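Local atomic coordinates of coat protein (Sulfolobus turreted icosahedral virus, PDB entry 2BBD), a protein that serves as the major capsid protein of an archaeal virus and probably builds its icosahedral shell, with a fold that suggests common ancestry with bacterial and eukaryotic viruses. Residues Asn27-Ile38 with Ala148-Val159. Sequence-based numbering, arbitrary orientation.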
# COMPACT_ATOMS: atom_id res chain seq x y z
N ASN A 27 -6.59 22.23 5.12
CA ASN A 27 -7.47 23.22 4.52
C ASN A 27 -8.92 22.79 4.52
O ASN A 27 -9.82 23.63 4.58
CB ASN A 27 -7.05 23.50 3.09
CG ASN A 27 -5.65 24.06 2.99
OD1 ASN A 27 -5.12 24.25 1.90
ND2 ASN A 27 -5.04 24.34 4.14
N ASN A 28 -9.15 21.49 4.42
CA ASN A 28 -10.49 20.93 4.39
C ASN A 28 -10.35 19.44 4.62
O ASN A 28 -9.26 18.95 4.97
CB ASN A 28 -11.14 21.16 3.02
CG ASN A 28 -11.96 22.43 2.96
OD1 ASN A 28 -12.84 22.64 3.80
ND2 ASN A 28 -11.69 23.27 1.97
N PHE A 29 -11.44 18.71 4.42
CA PHE A 29 -11.40 17.27 4.56
C PHE A 29 -10.51 16.80 3.40
O PHE A 29 -10.45 17.46 2.36
CB PHE A 29 -12.81 16.67 4.43
CG PHE A 29 -13.59 16.67 5.72
CD1 PHE A 29 -14.54 15.68 5.97
CD2 PHE A 29 -13.38 17.66 6.69
CE1 PHE A 29 -15.28 15.67 7.17
CE2 PHE A 29 -14.12 17.66 7.89
CZ PHE A 29 -15.06 16.66 8.12
N ILE A 30 -9.82 15.68 3.59
CA ILE A 30 -8.91 15.16 2.57
C ILE A 30 -9.35 13.79 2.06
O ILE A 30 -9.55 12.86 2.84
CB ILE A 30 -7.48 15.04 3.15
CG1 ILE A 30 -6.97 16.44 3.52
CG2 ILE A 30 -6.55 14.33 2.16
CD1 ILE A 30 -5.70 16.43 4.38
N ARG A 31 -9.51 13.66 0.74
CA ARG A 31 -9.90 12.39 0.15
C ARG A 31 -8.66 11.59 -0.25
O ARG A 31 -8.66 10.35 -0.17
CB ARG A 31 -10.80 12.63 -1.07
CG ARG A 31 -12.16 13.24 -0.72
CD ARG A 31 -12.97 13.44 -1.97
NE ARG A 31 -13.37 12.16 -2.53
CZ ARG A 31 -14.35 11.41 -2.03
NH1 ARG A 31 -15.02 11.83 -0.97
NH2 ARG A 31 -14.64 10.24 -2.57
N LYS A 32 -7.61 12.28 -0.67
CA LYS A 32 -6.39 11.58 -1.01
C LYS A 32 -5.14 12.45 -1.10
O LYS A 32 -5.21 13.68 -1.16
CB LYS A 32 -6.56 10.77 -2.30
CG LYS A 32 -6.53 11.54 -3.60
CD LYS A 32 -6.49 10.56 -4.79
CE LYS A 32 -6.48 11.26 -6.15
NZ LYS A 32 -5.21 11.99 -6.42
N ILE A 33 -3.99 11.79 -1.08
CA ILE A 33 -2.71 12.45 -1.19
C ILE A 33 -1.91 11.76 -2.28
O ILE A 33 -1.79 10.54 -2.29
CB ILE A 33 -1.92 12.38 0.13
CG1 ILE A 33 -2.67 13.14 1.24
CG2 ILE A 33 -0.52 12.94 -0.07
CD1 ILE A 33 -2.07 12.93 2.63
N ARG A 34 -1.37 12.54 -3.19
CA ARG A 34 -0.57 12.00 -4.27
C ARG A 34 0.88 12.41 -4.09
O ARG A 34 1.18 13.55 -3.72
CB ARG A 34 -1.07 12.50 -5.62
CG ARG A 34 -0.14 12.17 -6.77
CD ARG A 34 -0.58 12.84 -8.06
NE ARG A 34 -1.80 12.26 -8.60
CZ ARG A 34 -2.45 12.74 -9.65
NH1 ARG A 34 -1.98 13.82 -10.28
NH2 ARG A 34 -3.55 12.14 -10.09
N VAL A 35 1.78 11.46 -4.32
CA VAL A 35 3.21 11.67 -4.21
C VAL A 35 3.84 11.31 -5.56
O VAL A 35 3.59 10.23 -6.10
CB VAL A 35 3.84 10.77 -3.11
CG1 VAL A 35 5.35 10.95 -3.10
CG2 VAL A 35 3.27 11.11 -1.74
N GLN A 36 4.64 12.22 -6.11
CA GLN A 36 5.34 11.96 -7.37
C GLN A 36 6.82 12.26 -7.20
O GLN A 36 7.21 13.37 -6.80
CB GLN A 36 4.78 12.82 -8.50
CG GLN A 36 3.29 12.68 -8.74
CD GLN A 36 2.76 13.69 -9.75
OE1 GLN A 36 2.69 13.42 -10.95
NE2 GLN A 36 2.39 14.87 -9.26
N LEU A 37 7.64 11.25 -7.47
CA LEU A 37 9.09 11.39 -7.40
C LEU A 37 9.45 11.65 -8.86
O LEU A 37 9.35 10.76 -9.70
CB LEU A 37 9.74 10.09 -6.89
CG LEU A 37 11.27 10.07 -6.88
CD1 LEU A 37 11.79 11.17 -5.97
CD2 LEU A 37 11.78 8.69 -6.39
N ILE A 38 9.87 12.87 -9.14
CA ILE A 38 10.17 13.28 -10.51
C ILE A 38 11.55 13.92 -10.65
O ILE A 38 11.93 14.78 -9.86
CB ILE A 38 9.11 14.29 -10.99
CG1 ILE A 38 7.71 13.69 -10.80
CG2 ILE A 38 9.37 14.69 -12.44
CD1 ILE A 38 6.57 14.67 -11.03
N ALA A 148 16.32 14.17 -8.31
CA ALA A 148 14.88 14.38 -8.31
C ALA A 148 14.32 14.93 -6.99
O ALA A 148 15.04 15.08 -5.99
CB ALA A 148 14.19 13.04 -8.64
N SER A 149 13.02 15.22 -7.01
CA SER A 149 12.30 15.75 -5.85
C SER A 149 10.90 15.15 -5.77
O SER A 149 10.34 14.70 -6.78
CB SER A 149 12.16 17.28 -5.95
OG SER A 149 13.42 17.94 -5.91
N PHE A 150 10.33 15.16 -4.57
CA PHE A 150 8.99 14.67 -4.34
C PHE A 150 8.02 15.83 -4.41
O PHE A 150 8.23 16.86 -3.76
CB PHE A 150 8.84 14.05 -2.96
CG PHE A 150 9.57 12.75 -2.79
CD1 PHE A 150 10.82 12.72 -2.18
CD2 PHE A 150 8.99 11.56 -3.21
CE1 PHE A 150 11.48 11.50 -1.98
CE2 PHE A 150 9.64 10.34 -3.01
CZ PHE A 150 10.89 10.31 -2.39
N TYR A 151 6.96 15.64 -5.20
CA TYR A 151 5.89 16.61 -5.36
C TYR A 151 4.66 16.04 -4.67
O TYR A 151 4.28 14.89 -4.90
CB TYR A 151 5.60 16.86 -6.84
CG TYR A 151 6.77 17.47 -7.57
CD1 TYR A 151 7.91 16.73 -7.84
CD2 TYR A 151 6.75 18.82 -7.94
CE1 TYR A 151 9.01 17.30 -8.47
CE2 TYR A 151 7.85 19.41 -8.56
CZ TYR A 151 8.98 18.64 -8.82
OH TYR A 151 10.08 19.21 -9.42
N ILE A 152 4.04 16.86 -3.82
CA ILE A 152 2.87 16.44 -3.07
C ILE A 152 1.60 17.08 -3.59
O ILE A 152 1.53 18.30 -3.75
CB ILE A 152 3.03 16.81 -1.59
CG1 ILE A 152 4.36 16.29 -1.05
CG2 ILE A 152 1.84 16.30 -0.79
CD1 ILE A 152 4.55 14.76 -1.17
N THR A 153 0.58 16.27 -3.87
CA THR A 153 -0.68 16.80 -4.37
C THR A 153 -1.82 16.30 -3.50
O THR A 153 -1.96 15.11 -3.25
CB THR A 153 -0.91 16.40 -5.82
OG1 THR A 153 0.15 16.94 -6.62
CG2 THR A 153 -2.22 16.96 -6.31
N ILE A 154 -2.65 17.22 -3.03
CA ILE A 154 -3.74 16.83 -2.15
C ILE A 154 -5.12 17.03 -2.74
O ILE A 154 -5.42 18.06 -3.35
CB ILE A 154 -3.62 17.61 -0.82
CG1 ILE A 154 -2.23 17.36 -0.23
CG2 ILE A 154 -4.70 17.18 0.17
CD1 ILE A 154 -1.86 18.31 0.86
N THR A 155 -5.96 16.02 -2.58
CA THR A 155 -7.33 16.12 -3.04
C THR A 155 -8.18 16.40 -1.80
O THR A 155 -8.20 15.61 -0.86
CB THR A 155 -7.81 14.81 -3.70
OG1 THR A 155 -7.08 14.58 -4.91
CG2 THR A 155 -9.30 14.91 -4.03
N TYR A 156 -8.84 17.56 -1.79
CA TYR A 156 -9.67 17.96 -0.66
C TYR A 156 -11.14 17.83 -0.99
O TYR A 156 -11.52 17.59 -2.13
CB TYR A 156 -9.43 19.42 -0.29
CG TYR A 156 -8.10 19.73 0.33
CD1 TYR A 156 -7.09 20.34 -0.40
CD2 TYR A 156 -7.87 19.44 1.67
CE1 TYR A 156 -5.88 20.67 0.20
CE2 TYR A 156 -6.66 19.76 2.27
CZ TYR A 156 -5.67 20.37 1.53
OH TYR A 156 -4.46 20.66 2.12
N GLU A 157 -11.96 17.99 0.04
CA GLU A 157 -13.40 18.00 -0.12
C GLU A 157 -13.87 19.01 0.91
O GLU A 157 -13.54 18.92 2.10
CB GLU A 157 -14.04 16.64 0.15
CG GLU A 157 -15.50 16.60 -0.31
CD GLU A 157 -16.20 15.29 -0.01
OE1 GLU A 157 -15.60 14.22 -0.23
OE2 GLU A 157 -17.36 15.33 0.43
N ARG A 158 -14.62 20.00 0.44
CA ARG A 158 -15.13 21.01 1.33
C ARG A 158 -16.42 20.48 1.95
O ARG A 158 -17.48 20.50 1.33
CB ARG A 158 -15.39 22.31 0.56
CG ARG A 158 -16.04 23.38 1.39
CD ARG A 158 -15.92 24.75 0.74
NE ARG A 158 -16.84 25.70 1.36
CZ ARG A 158 -18.15 25.73 1.13
NH1 ARG A 158 -18.69 24.85 0.29
NH2 ARG A 158 -18.92 26.62 1.74
N VAL A 159 -16.30 19.97 3.16
CA VAL A 159 -17.43 19.42 3.89
C VAL A 159 -17.91 20.45 4.89
O VAL A 159 -17.19 20.84 5.81
CB VAL A 159 -17.02 18.12 4.61
CG1 VAL A 159 -18.22 17.51 5.30
CG2 VAL A 159 -16.46 17.13 3.59
O HOH W 1 -14.13 20.51 4.86
O HOH W 2 -4.43 13.94 -4.79
O HOH W 3 1.97 15.08 -6.77
O HOH W 4 12.43 17.36 -10.33
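Glu157 sends CG anti to its backbone N (chi1 -168°) and runs on extended, while Arg31 bends at chi3; the two side chains cross and NH1 of Arg31 reaches OE1 of Glu157 at 2.6 Å, a salt bridge. NH1 meets OE1 nearly along the C-O axis, but OE1 lies 23° out of the guanidinium plane and the N-H...O angle is only 137°. The other oxygen, OE2, is taken by Arg122 and the N-terminal Gly1. Arg31 also makes the classic beta bulge: it and Lys32 both face Thr155, whose O accepts a bond of 2.8 Å from Arg31 N and a weak one from Lys32 N. Beyond the bulge, strand 32-38 runs antiparallel to 148-158 in regular register. CD1 of Leu37 sits over the centre of the Phe150 ring, 3.7 Å from its centroid. Farther along that face, the Tyr156 ring lies between CB of Asn27 and CG2 of Ile154. The middle of the other face is polar: one water joins Lys32 NZ, Thr153 O and Thr155 OG1, another Gln36 NE2, Tyr151 O and Thr153 OG1. Thr155 and Thr153 also hydrogen-bond to Thr5 and Thr7 of strand 2-13, and Glu117 of strand 108-123 forms salt bridges with both Lys32 and Arg34. These adjoining inner strands, consistent with one sheet of a jelly-roll sandwich, thus turn an apolar face to strand 19-24 and keep water and paired charges mid-way along the opposite one.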